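Local coordinates for protein MdcE (Pseudomonas aeruginosa, PDB 5VIP) that probably acts as the gamma subunit of a biotin-independent malonate decarboxylase, helping to remove or transfer the carboxyl group of malonyl units on an acyl carrier protein, at residues G84-A88 against G133-Y138; I110-Q116 against S158-H164; G165-N169 against P258-G262; I172-D176 against D213-Y217. All coordinates share one frame; numbering follows the deposited sequence.

Contact 1. Residues G84-A88 against G133-Y138; sequences GWGLA and GAVDAY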
loop_
_atom_site.group_PDB
_atom_site.type_symbol
_atom_site.label_atom_id
_atom_site.label_comp_id
_atom_site.label_asym_id
_atom_site.label_seq_id
_atom_site.Cartn_x
_atom_site.Cartn_y
_atom_site.Cartn_z
ATOM N N GLY A 84 -2.553 11.992 -2.562
ATOM C CA GLY A 84 -1.681 10.922 -3.012
ATOM C C GLY A 84 -0.568 11.429 -3.910
ATOM O O GLY A 84 0.613 11.210 -3.637
ATOM N N TRP A 85 -0.924 12.116 -4.994
ATOM C CA TRP A 85 0.116 12.575 -5.901
ATOM C C TRP A 85 0.933 13.682 -5.255
ATOM O O TRP A 85 2.127 13.782 -5.503
ATOM C CB TRP A 85 -0.472 13.048 -7.232
ATOM C CG TRP A 85 -0.966 11.933 -8.118
ATOM C CD1 TRP A 85 -2.235 11.764 -8.591
ATOM C CD2 TRP A 85 -0.193 10.837 -8.643
ATOM N NE1 TRP A 85 -2.297 10.637 -9.390
ATOM C CE2 TRP A 85 -1.057 10.051 -9.430
ATOM C CE3 TRP A 85 1.147 10.445 -8.519
ATOM C CZ2 TRP A 85 -0.626 8.891 -10.092
ATOM C CZ3 TRP A 85 1.576 9.300 -9.188
ATOM C CH2 TRP A 85 0.690 8.534 -9.955
ATOM N N GLY A 86 0.294 14.498 -4.414
ATOM C CA GLY A 86 1.003 15.558 -3.710
ATOM C C GLY A 86 2.087 15.053 -2.768
ATOM O O GLY A 86 3.193 15.602 -2.707
ATOM N N LEU A 87 1.767 14.001 -2.021
ATOM C CA LEU A 87 2.748 13.348 -1.154
ATOM C C LEU A 87 3.914 12.793 -1.961
ATOM O O LEU A 87 5.075 12.962 -1.591
ATOM C CB LEU A 87 2.091 12.216 -0.347
ATOM C CG LEU A 87 1.281 12.649 0.874
ATOM C CD1 LEU A 87 0.551 11.459 1.485
ATOM C CD2 LEU A 87 2.208 13.301 1.891
ATOM N N ALA A 88 3.592 12.107 -3.055
ATOM C CA ALA A 88 4.601 11.532 -3.927
ATOM C C ALA A 88 5.573 12.616 -4.382
ATOM O O ALA A 88 6.798 12.443 -4.327
ATOM C CB ALA A 88 3.937 10.863 -5.145
ATOM N N GLY A 133 1.536 6.002 -6.039
ATOM C CA GLY A 133 2.582 7.004 -6.200
ATOM C C GLY A 133 3.186 7.428 -4.863
ATOM O O GLY A 133 4.408 7.562 -4.726
ATOM N N ALA A 134 2.332 7.634 -3.864
ATOM C CA ALA A 134 2.804 8.026 -2.538
ATOM C C ALA A 134 3.623 6.914 -1.885
ATOM O O ALA A 134 4.687 7.164 -1.307
ATOM C CB ALA A 134 1.625 8.417 -1.637
ATOM N N VAL A 135 3.113 5.690 -1.967
ATOM C CA VAL A 135 3.794 4.527 -1.399
ATOM C C VAL A 135 5.162 4.330 -2.052
ATOM O O VAL A 135 6.174 4.122 -1.374
ATOM C CB VAL A 135 2.929 3.241 -1.559
ATOM C CG1 VAL A 135 3.714 1.997 -1.198
ATOM C CG2 VAL A 135 1.694 3.331 -0.669
ATOM N N ASP A 136 5.184 4.398 -3.378
ATOM C CA ASP A 136 6.431 4.221 -4.117
ATOM C C ASP A 136 7.478 5.270 -3.705
ATOM O O ASP A 136 8.639 4.937 -3.464
ATOM C CB ASP A 136 6.166 4.279 -5.627
ATOM C CG ASP A 136 7.394 3.908 -6.446
ATOM O OD1 ASP A 136 7.787 2.720 -6.433
ATOM O OD2 ASP A 136 7.965 4.806 -7.090
ATOM N N ALA A 137 7.064 6.530 -3.594
ATOM C CA ALA A 137 8.007 7.584 -3.211
ATOM C C ALA A 137 8.565 7.364 -1.789
ATOM O O ALA A 137 9.780 7.434 -1.566
ATOM C CB ALA A 137 7.345 8.947 -3.317
ATOM N N TYR A 138 7.677 7.095 -0.833
ATOM C CA TYR A 138 8.093 6.825 0.538
ATOM C C TYR A 138 9.041 5.623 0.634
ATOM O O TYR A 138 10.097 5.685 1.290
ATOM C CB TYR A 138 6.876 6.576 1.424
ATOM C CG TYR A 138 6.263 7.795 2.081
ATOM C CD1 TYR A 138 6.988 8.557 2.996
ATOM C CD2 TYR A 138 4.928 8.136 1.846
ATOM C CE1 TYR A 138 6.402 9.645 3.652
ATOM C CE2 TYR A 138 4.331 9.222 2.497
ATOM C CZ TYR A 138 5.080 9.970 3.402
ATOM O OH TYR A 138 4.513 11.054 4.070
#
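The carbonyl of G133 is approached from two sources: it accepts the helical bond from A137 N, with A137 N 3.1 Å from G133 O, and the methyl of A88 presses on it from the other helix, A88 CB standing 3.4 Å from G133 O. A reciprocal touch lies one turn earlier on helix 81-97, where A134 CB meets G84 O at 3.6 Å while that oxygen takes the backbone bond from A88 N. Methyl groups thus rest against backbone oxygens that are already hydrogen-bonded, and no hydrogen bond crosses between the helices. A137 CB completes the row against A88 O, 3.7 Å away. This is a close-packed, nearly parallel helix pair made possible by glycine and alanine, with axes only 7.6 Å apart at their closest and inclined by 17°.

Larger groups flank this seam. W85 starts out pointing away from 133-138, but chi1 of -73° together with chi2 of 121° turns the six-membered ring toward G133, and W85 CZ3 reaches G133 CA at 3.9 Å. L87 passes obliquely by the tyrosine, its CD2 3.9 Å from Y138 OH, a hydroxyl hydrogen-bonded to H164.

Helices 81-97 and 127-143 therefore run side by side, with L87 and Y138 packing on strand 56-63, while W85 stacks on an aromatic ring of another protein's chain.

Contact 2. Residues I110-Q116 against S158-H164; sequences IVDVPSQ and SGAFLAH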
loop_
_atom_site.group_PDB
_atom_site.type_symbol
_atom_site.label_atom_id
_atom_site.label_comp_id
_atom_site.label_asym_id
_atom_site.label_seq_id
_atom_site.Cartn_x
_atom_site.Cartn_y
_atom_site.Cartn_z
ATOM N N ILE A 110 3.325 12.787 9.980
ATOM C CA ILE A 110 2.356 12.971 11.030
ATOM C C ILE A 110 1.027 12.446 10.523
ATOM O O ILE A 110 0.463 12.966 9.556
ATOM C CB ILE A 110 2.231 14.446 11.440
ATOM C CG1 ILE A 110 3.585 14.959 11.937
ATOM C CG2 ILE A 110 1.148 14.603 12.480
ATOM C CD1 ILE A 110 3.632 16.468 12.147
ATOM N N VAL A 111 0.529 11.408 11.177
ATOM C CA VAL A 111 -0.573 10.650 10.617
ATOM C C VAL A 111 -1.882 10.878 11.368
ATOM O O VAL A 111 -2.019 10.511 12.530
ATOM C CB VAL A 111 -0.250 9.136 10.605
ATOM C CG1 VAL A 111 -1.413 8.352 10.007
ATOM C CG2 VAL A 111 1.043 8.860 9.814
ATOM N N ASP A 112 -2.840 11.492 10.686
ATOM C CA ASP A 112 -4.202 11.585 11.186
ATOM C C ASP A 112 -5.120 11.670 9.981
ATOM O O ASP A 112 -5.496 12.765 9.542
ATOM C CB ASP A 112 -4.384 12.795 12.120
ATOM C CG ASP A 112 -5.833 12.984 12.555
ATOM O OD1 ASP A 112 -6.579 11.975 12.680
ATOM O OD2 ASP A 112 -6.234 14.154 12.760
ATOM N N VAL A 113 -5.454 10.504 9.431
ATOM C CA VAL A 113 -6.224 10.419 8.197
ATOM C C VAL A 113 -7.381 9.448 8.377
ATOM O O VAL A 113 -7.187 8.300 8.794
ATOM C CB VAL A 113 -5.338 9.974 7.011
ATOM C CG1 VAL A 113 -4.429 11.109 6.586
ATOM C CG2 VAL A 113 -4.516 8.746 7.401
ATOM N N PRO A 114 -8.600 9.913 8.086
ATOM C CA PRO A 114 -9.835 9.171 8.351
ATOM C C PRO A 114 -10.067 7.985 7.415
ATOM O O PRO A 114 -10.609 6.971 7.850
ATOM C CB PRO A 114 -10.920 10.230 8.154
ATOM C CG PRO A 114 -10.317 11.211 7.208
ATOM C CD PRO A 114 -8.859 11.251 7.528
ATOM N N SER A 115 -9.651 8.125 6.163
ATOM C CA SER A 115 -9.825 7.102 5.136
ATOM C C SER A 115 -9.270 7.647 3.838
ATOM O O SER A 115 -8.925 8.826 3.756
ATOM C CB SER A 115 -11.295 6.750 4.943
ATOM O OG SER A 115 -11.999 7.885 4.458
ATOM N N GLN A 116 -9.202 6.796 2.818
ATOM C CA GLN A 116 -9.043 7.279 1.457
ATOM C C GLN A 116 -10.331 7.986 1.046
ATOM O O GLN A 116 -11.376 7.790 1.670
ATOM C CB GLN A 116 -8.752 6.130 0.497
ATOM C CG GLN A 116 -9.887 5.117 0.412
ATOM C CD GLN A 116 -9.615 3.870 1.230
ATOM O OE1 GLN A 116 -9.141 3.947 2.371
ATOM N NE2 GLN A 116 -9.922 2.711 0.657
ATOM N N SER A 158 -6.824 2.372 6.717
ATOM C CA SER A 158 -6.985 1.811 5.373
ATOM C C SER A 158 -5.931 2.294 4.367
ATOM O O SER A 158 -4.743 2.357 4.685
ATOM C CB SER A 158 -8.394 2.150 4.865
ATOM O OG SER A 158 -8.738 1.387 3.718
ATOM N N GLY A 159 -6.377 2.654 3.163
ATOM C CA GLY A 159 -5.466 3.072 2.107
ATOM C C GLY A 159 -4.774 4.396 2.378
ATOM O O GLY A 159 -3.681 4.661 1.867
ATOM N N ALA A 160 -5.416 5.246 3.174
ATOM C CA ALA A 160 -4.802 6.508 3.560
ATOM C C ALA A 160 -3.542 6.256 4.372
ATOM O O ALA A 160 -2.513 6.906 4.144
ATOM C CB ALA A 160 -5.801 7.383 4.353
ATOM N N PHE A 161 -3.607 5.315 5.317
ATOM C CA PHE A 161 -2.431 4.962 6.125
ATOM C C PHE A 161 -1.360 4.243 5.286
ATOM O O PHE A 161 -0.161 4.464 5.476
ATOM C CB PHE A 161 -2.845 4.091 7.330
ATOM C CG PHE A 161 -1.722 3.804 8.311
ATOM C CD1 PHE A 161 -0.638 4.667 8.441
ATOM C CD2 PHE A 161 -1.759 2.663 9.099
ATOM C CE1 PHE A 161 0.388 4.397 9.338
ATOM C CE2 PHE A 161 -0.741 2.388 10.009
ATOM C CZ PHE A 161 0.339 3.256 10.122
ATOM N N LEU A 162 -1.778 3.380 4.362
ATOM C CA LEU A 162 -0.797 2.727 3.478
ATOM C C LEU A 162 0.014 3.785 2.718
ATOM O O LEU A 162 1.239 3.671 2.571
ATOM C CB LEU A 162 -1.492 1.776 2.493
ATOM C CG LEU A 162 -2.057 0.493 3.108
ATOM C CD1 LEU A 162 -2.877 -0.306 2.102
ATOM C CD2 LEU A 162 -0.930 -0.366 3.672
ATOM N N ALA A 163 -0.673 4.837 2.274
ATOM C CA ALA A 163 -0.050 5.889 1.471
ATOM C C ALA A 163 0.761 6.861 2.319
ATOM O O ALA A 163 1.747 7.425 1.856
ATOM C CB ALA A 163 -1.112 6.658 0.684
ATOM N N HIS A 164 0.325 7.065 3.558
ATOM C CA HIS A 164 0.921 8.087 4.406
ATOM C C HIS A 164 1.205 7.524 5.788
ATOM O O HIS A 164 0.355 7.576 6.677
ATOM C CB HIS A 164 -0.009 9.296 4.498
ATOM C CG HIS A 164 0.523 10.402 5.352
ATOM N ND1 HIS A 164 1.727 11.026 5.100
ATOM C CD2 HIS A 164 0.003 11.011 6.446
ATOM C CE1 HIS A 164 1.933 11.964 6.010
ATOM N NE2 HIS A 164 0.900 11.981 6.834
#
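H164 extends its imidazole from the end of the helix toward the strand through a staggered first torsion, CG opposite the backbone N, whereas in Q116 two torsions, CG set between backbone N and carbonyl carbon (chi1 63°) and a bend at chi2 (-101°), bring the amide back to S158 and G159. The two side chains secure opposite ends of the contact. H164 NE2 donates to I110 O at 2.9 Å with an N-H...O angle of 152°; the oxygen lies at the ring edge, close to the ring plane, but the donor stands well above the carbonyl plane. At the far end, G159 N donates to Q116 OE1 at 3.2 Å, again from above the amide plane. S158 OG lies 2.9 Å from Q116 OE1, though A183 O competes for its proton.

Apolar packing fills the span between. A160 CB abuts V113 CG2 at 3.6 Å and S115 O at 3.5 Å. V111 CG2 rests 3.5 Å from H164 O, and the V111 and F161 side chains cross at about a right angle, V111 CG1 4.1 Å from F161 CD1.

Helix 158-163 thus packs, nearly antiparallel, on strand 106-113 of the mixed sheet, whose I110 and V111 make backbone hydrogen bonds to L61 of strand 56-63 and L151 of strand 148-152. F161 also packs on L152, and H164 bridges the strand to Y138 of helix 127-143.

Contact 3. Residues G165-N169 against P258-G262; sequences GYQAN and PRDLG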
loop_
_atom_site.group_PDB
_atom_site.type_symbol
_atom_site.label_atom_id
_atom_site.label_comp_id
_atom_site.label_asym_id
_atom_site.label_seq_id
_atom_site.Cartn_x
_atom_site.Cartn_y
_atom_site.Cartn_z
ATOM N N GLY A 165 2.384 6.937 5.938
ATOM C CA GLY A 165 2.813 6.422 7.212
ATOM C C GLY A 165 3.292 4.986 7.222
ATOM O O GLY A 165 4.245 4.684 7.915
ATOM N N TYR A 166 2.654 4.086 6.475
ATOM C CA TYR A 166 2.898 2.673 6.745
ATOM C C TYR A 166 4.213 2.168 6.116
ATOM O O TYR A 166 4.611 1.028 6.352
ATOM C CB TYR A 166 1.761 1.788 6.236
ATOM C CG TYR A 166 1.278 0.770 7.255
ATOM C CD1 TYR A 166 -0.053 0.369 7.285
ATOM C CD2 TYR A 166 2.127 0.301 8.261
ATOM C CE1 TYR A 166 -0.501 -0.551 8.230
ATOM C CE2 TYR A 166 1.674 -0.598 9.217
ATOM C CZ TYR A 166 0.365 -1.026 9.186
ATOM O OH TYR A 166 -0.098 -1.917 10.144
ATOM N N GLN A 167 4.904 2.992 5.338
ATOM C CA GLN A 167 6.220 2.592 4.842
ATOM C C GLN A 167 7.362 2.973 5.792
ATOM O O GLN A 167 8.528 2.829 5.445
ATOM C CB GLN A 167 6.481 3.203 3.463
ATOM C CG GLN A 167 5.732 2.513 2.335
ATOM C CD GLN A 167 6.053 1.018 2.253
ATOM O OE1 GLN A 167 7.213 0.629 2.170
ATOM N NE2 GLN A 167 5.018 0.182 2.282
ATOM N N ALA A 168 7.032 3.452 6.986
ATOM C CA ALA A 168 8.051 3.983 7.904
ATOM C C ALA A 168 9.044 2.924 8.408
ATOM O O ALA A 168 8.685 1.758 8.598
ATOM C CB ALA A 168 7.366 4.661 9.105
ATOM N N ASN A 169 10.292 3.339 8.611
ATOM C CA ASN A 169 11.264 2.545 9.374
ATOM C C ASN A 169 10.789 2.277 10.806
ATOM O O ASN A 169 11.037 1.216 11.363
ATOM C CB ASN A 169 12.620 3.248 9.455
ATOM C CG ASN A 169 13.255 3.478 8.106
ATOM O OD1 ASN A 169 13.052 4.518 7.484
ATOM N ND2 ASN A 169 14.060 2.523 7.661
ATOM N N PRO A 258 19.695 -1.386 9.248
ATOM C CA PRO A 258 18.967 -1.942 8.106
ATOM C C PRO A 258 17.777 -1.047 7.746
ATOM O O PRO A 258 17.234 -0.357 8.613
ATOM C CB PRO A 258 18.508 -3.318 8.609
ATOM C CG PRO A 258 19.376 -3.609 9.806
ATOM C CD PRO A 258 19.657 -2.277 10.419
ATOM N N ARG A 259 17.380 -1.058 6.481
ATOM C CA ARG A 259 16.384 -0.112 5.986
ATOM C C ARG A 259 15.005 -0.741 5.789
ATOM O O ARG A 259 14.200 -0.235 5.015
ATOM C CB ARG A 259 16.878 0.518 4.680
ATOM C CG ARG A 259 18.084 1.443 4.911
ATOM C CD ARG A 259 18.730 1.940 3.631
ATOM N NE ARG A 259 19.996 2.622 3.921
ATOM C CZ ARG A 259 20.812 3.128 3.001
ATOM N NH1 ARG A 259 20.498 3.047 1.716
ATOM N NH2 ARG A 259 21.948 3.715 3.369
ATOM N N ASP A 260 14.733 -1.827 6.509
ATOM C CA ASP A 260 13.442 -2.518 6.415
ATOM C C ASP A 260 12.314 -1.797 7.145
ATOM O O ASP A 260 12.553 -0.928 7.984
ATOM C CB ASP A 260 13.557 -3.939 6.972
ATOM C CG ASP A 260 14.662 -4.735 6.317
ATOM O OD1 ASP A 260 15.821 -4.625 6.775
ATOM O OD2 ASP A 260 14.371 -5.473 5.347
ATOM N N LEU A 261 11.081 -2.168 6.809
ATOM C CA LEU A 261 9.906 -1.716 7.537
ATOM C C LEU A 261 10.036 -2.019 9.023
ATOM O O LEU A 261 10.571 -3.060 9.395
ATOM C CB LEU A 261 8.646 -2.388 6.996
ATOM C CG LEU A 261 8.258 -2.017 5.573
ATOM C CD1 LEU A 261 6.921 -2.626 5.259
ATOM C CD2 LEU A 261 8.199 -0.520 5.456
ATOM N N GLY A 262 9.540 -1.113 9.860
ATOM C CA GLY A 262 9.591 -1.281 11.303
ATOM C C GLY A 262 9.057 -2.588 11.843
ATOM O O GLY A 262 9.651 -3.163 12.762
HETATM O O HOH W 1 14.601 0.261 9.399
#
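N169 and L261 carry most of the buried surface, with G262 next, and each meets the opposite loop differently. N169 works through a water: its ND2 donates to water 1 at 2.9 Å, and that water donates in turn to P258 O and D260 O, each 2.8 Å from it. The carboxamide is thereby linked to two carbonyls of the turning 258-262 loop, neither of which it bonds directly. Its other end, OD1, accepts from L148 N, so both ends of the group are engaged and its rotation is fixed.

L261 sets its CG beside its own backbone N (chi1 -66°), which carries one methyl across to the turn made by G165 to A168. L261 CD2 lies 3.4 Å from Q167 O and 3.6 Å from Q167 OE1, the two side chains passing obliquely.

G262 contributes the direct bond between the loops. Its N reaches A168 O at 3.3 Å, nearly straight at 166°, in the carbonyl plane and on a lone pair.

The contact joins the loop leading into strand 170-174 to the one between helices 237-254 and 271-283. Helix 127-143 flanks both: R142 bonds to Q167 OE1 and to R259 O.

Contact 4. Residues I172-D176 against D213-Y217; sequences IALHD and DIDSY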
loop_
_atom_site.group_PDB
_atom_site.type_symbol
_atom_site.label_atom_id
_atom_site.label_comp_id
_atom_site.label_asym_id
_atom_site.label_seq_id
_atom_site.Cartn_x
_atom_site.Cartn_y
_atom_site.Cartn_z
ATOM N N ILE A 172 5.583 5.267 15.685
ATOM C CA ILE A 172 5.318 5.723 17.051
ATOM C C ILE A 172 3.883 6.198 17.142
ATOM O O ILE A 172 3.440 6.982 16.306
ATOM C CB ILE A 172 6.266 6.872 17.462
ATOM C CG1 ILE A 172 7.715 6.381 17.467
ATOM C CG2 ILE A 172 5.853 7.479 18.823
ATOM C CD1 ILE A 172 8.745 7.513 17.393
ATOM N N ALA A 173 3.142 5.721 18.139
ATOM C CA ALA A 173 1.758 6.135 18.290
ATOM C C ALA A 173 1.551 6.851 19.625
ATOM O O ALA A 173 2.148 6.473 20.627
ATOM C CB ALA A 173 0.824 4.929 18.193
ATOM N N LEU A 174 0.702 7.868 19.630
ATOM C CA LEU A 174 0.228 8.434 20.887
ATOM C C LEU A 174 -0.741 7.446 21.543
ATOM O O LEU A 174 -1.572 6.823 20.869
ATOM C CB LEU A 174 -0.433 9.793 20.659
ATOM C CG LEU A 174 0.470 10.800 19.942
ATOM C CD1 LEU A 174 -0.186 12.153 19.828
ATOM C CD2 LEU A 174 1.824 10.891 20.624
ATOM N N HIS A 175 -0.606 7.276 22.855
ATOM C CA HIS A 175 -1.428 6.320 23.577
ATOM C C HIS A 175 -2.703 7.029 24.007
ATOM O O HIS A 175 -2.797 7.549 25.123
ATOM C CB HIS A 175 -0.669 5.745 24.781
ATOM C CG HIS A 175 -1.379 4.619 25.468
ATOM N ND1 HIS A 175 -2.152 4.801 26.596
ATOM C CD2 HIS A 175 -1.430 3.294 25.191
ATOM C CE1 HIS A 175 -2.650 3.639 26.980
ATOM N NE2 HIS A 175 -2.227 2.708 26.145
ATOM N N ASP A 176 -3.681 7.045 23.109
ATOM C CA ASP A 176 -4.902 7.831 23.273
ATOM C C ASP A 176 -6.050 7.150 22.530
ATOM O O ASP A 176 -5.831 6.557 21.467
ATOM C CB ASP A 176 -4.667 9.251 22.751
ATOM C CG ASP A 176 -5.933 10.062 22.663
ATOM O OD1 ASP A 176 -6.323 10.643 23.690
ATOM O OD2 ASP A 176 -6.538 10.126 21.571
ATOM N N ASP A 213 -8.572 -0.126 18.955
ATOM C CA ASP A 213 -7.753 0.594 19.932
ATOM C C ASP A 213 -6.257 0.356 19.746
ATOM O O ASP A 213 -5.833 -0.666 19.203
ATOM C CB ASP A 213 -8.139 0.192 21.347
ATOM C CG ASP A 213 -7.674 -1.202 21.685
ATOM O OD1 ASP A 213 -8.349 -2.165 21.265
ATOM O OD2 ASP A 213 -6.624 -1.338 22.342
ATOM N N ILE A 214 -5.451 1.281 20.252
ATOM C CA ILE A 214 -4.027 1.250 19.985
ATOM C C ILE A 214 -3.284 0.232 20.862
ATOM O O ILE A 214 -2.197 -0.217 20.508
ATOM C CB ILE A 214 -3.422 2.667 20.149
ATOM C CG1 ILE A 214 -2.077 2.763 19.431
ATOM C CG2 ILE A 214 -3.365 3.075 21.620
ATOM C CD1 ILE A 214 -2.188 2.583 17.908
ATOM N N ASP A 215 -3.869 -0.162 21.994
ATOM C CA ASP A 215 -3.248 -1.212 22.799
ATOM C C ASP A 215 -3.271 -2.554 22.062
ATOM O O ASP A 215 -2.271 -3.276 22.028
ATOM C CB ASP A 215 -3.942 -1.340 24.152
ATOM C CG ASP A 215 -3.451 -0.315 25.151
ATOM O OD1 ASP A 215 -2.260 0.044 25.086
ATOM O OD2 ASP A 215 -4.253 0.134 25.993
ATOM N N SER A 216 -4.425 -2.883 21.487
ATOM C CA SER A 216 -4.560 -4.075 20.663
ATOM C C SER A 216 -3.549 -4.079 19.523
ATOM O O SER A 216 -2.882 -5.085 19.290
ATOM C CB SER A 216 -5.971 -4.174 20.097
ATOM O OG SER A 216 -6.913 -4.381 21.133
ATOM N N TYR A 217 -3.439 -2.951 18.822
ATOM C CA TYR A 217 -2.510 -2.845 17.700
ATOM C C TYR A 217 -1.076 -3.050 18.171
ATOM O O TYR A 217 -0.304 -3.762 17.533
ATOM C CB TYR A 217 -2.660 -1.490 16.994
ATOM C CG TYR A 217 -1.768 -1.323 15.779
ATOM C CD1 TYR A 217 -2.086 -1.933 14.572
ATOM C CD2 TYR A 217 -0.621 -0.541 15.836
ATOM C CE1 TYR A 217 -1.279 -1.781 13.455
ATOM C CE2 TYR A 217 0.200 -0.386 14.723
ATOM C CZ TYR A 217 -0.141 -1.006 13.533
ATOM O OH TYR A 217 0.662 -0.858 12.420
HETATM O O HOH W 2 -6.752 3.692 20.817
#
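H175 and D215 form the polar half of the first shell, a histidine-carboxylate hydrogen bond. H175 NE2 donates to D215 OD1 at 2.9 Å with an N-H...O angle of 139°. The oxygen lies at the ring edge in the imidazole plane and is met on its syn side, with the donor tilted out of the carboxylate plane. A second, weak bond runs from H175 NE2 to D215 OD2 at 3.3 Å. The donor is thus shared unequally between the two oxygens, and the ring and carboxylate planes stand 47° apart.

I214 supplies the apolar half. Its CG1 meets A173 CB at 3.8 Å. The other branch, I214 CG2, lies obliquely to the H175 ring, 4.1 Å from H175 CD2. With chi1 -161° placing CG1 anti to the backbone N, CG1 is turned to A173 and CG2 to the histidine.

Further out, water 2 ties the backbones together: it accepts from I214 N at 2.8 Å and donates to D176 O at 3.1 Å. D213 caps the helix that presents I214 and D215, its OD2 receiving S216 N at 2.8 Å and its OD1 receiving S216 OG. On the strand side, H175 is the centre of an inverse gamma turn, and D176 is held by a salt bridge to R24. V181 of strand 180-182 also packs on I214.

Chemically, a carboxylate facing NE2 would be expected to stabilise a protonated imidazole, while the first turn of the helix probably favours the negative charges of D213 and D215. Because H175 and D215 are exposed, solvent may influence this pairing.

Overall arrangement
The four contacts form a connected cluster. Contacts 1 and 2 have centres 12 Å apart and meet where Y138 OH lies 3.0 Å from H164 ND1, so the imidazole joins helix 127-143 to strand 106-113. Y138 also touches Q167 of contact 3. Contact 2 passes into contact 3: F161 O and Y166 N are 3.0 Å apart, a probable hydrogen bond, and their rings stack. Contact 4, nested inside the loop that contact 3 closes, is joined to it by a hydrogen bond between Y166 OH and Y217 OH, 2.6 Å. Contacts 2 and 4 share the six-stranded sheet. Contacts 1 and 4 lie on opposite sides of the chain's centre, about 25 Å between centres.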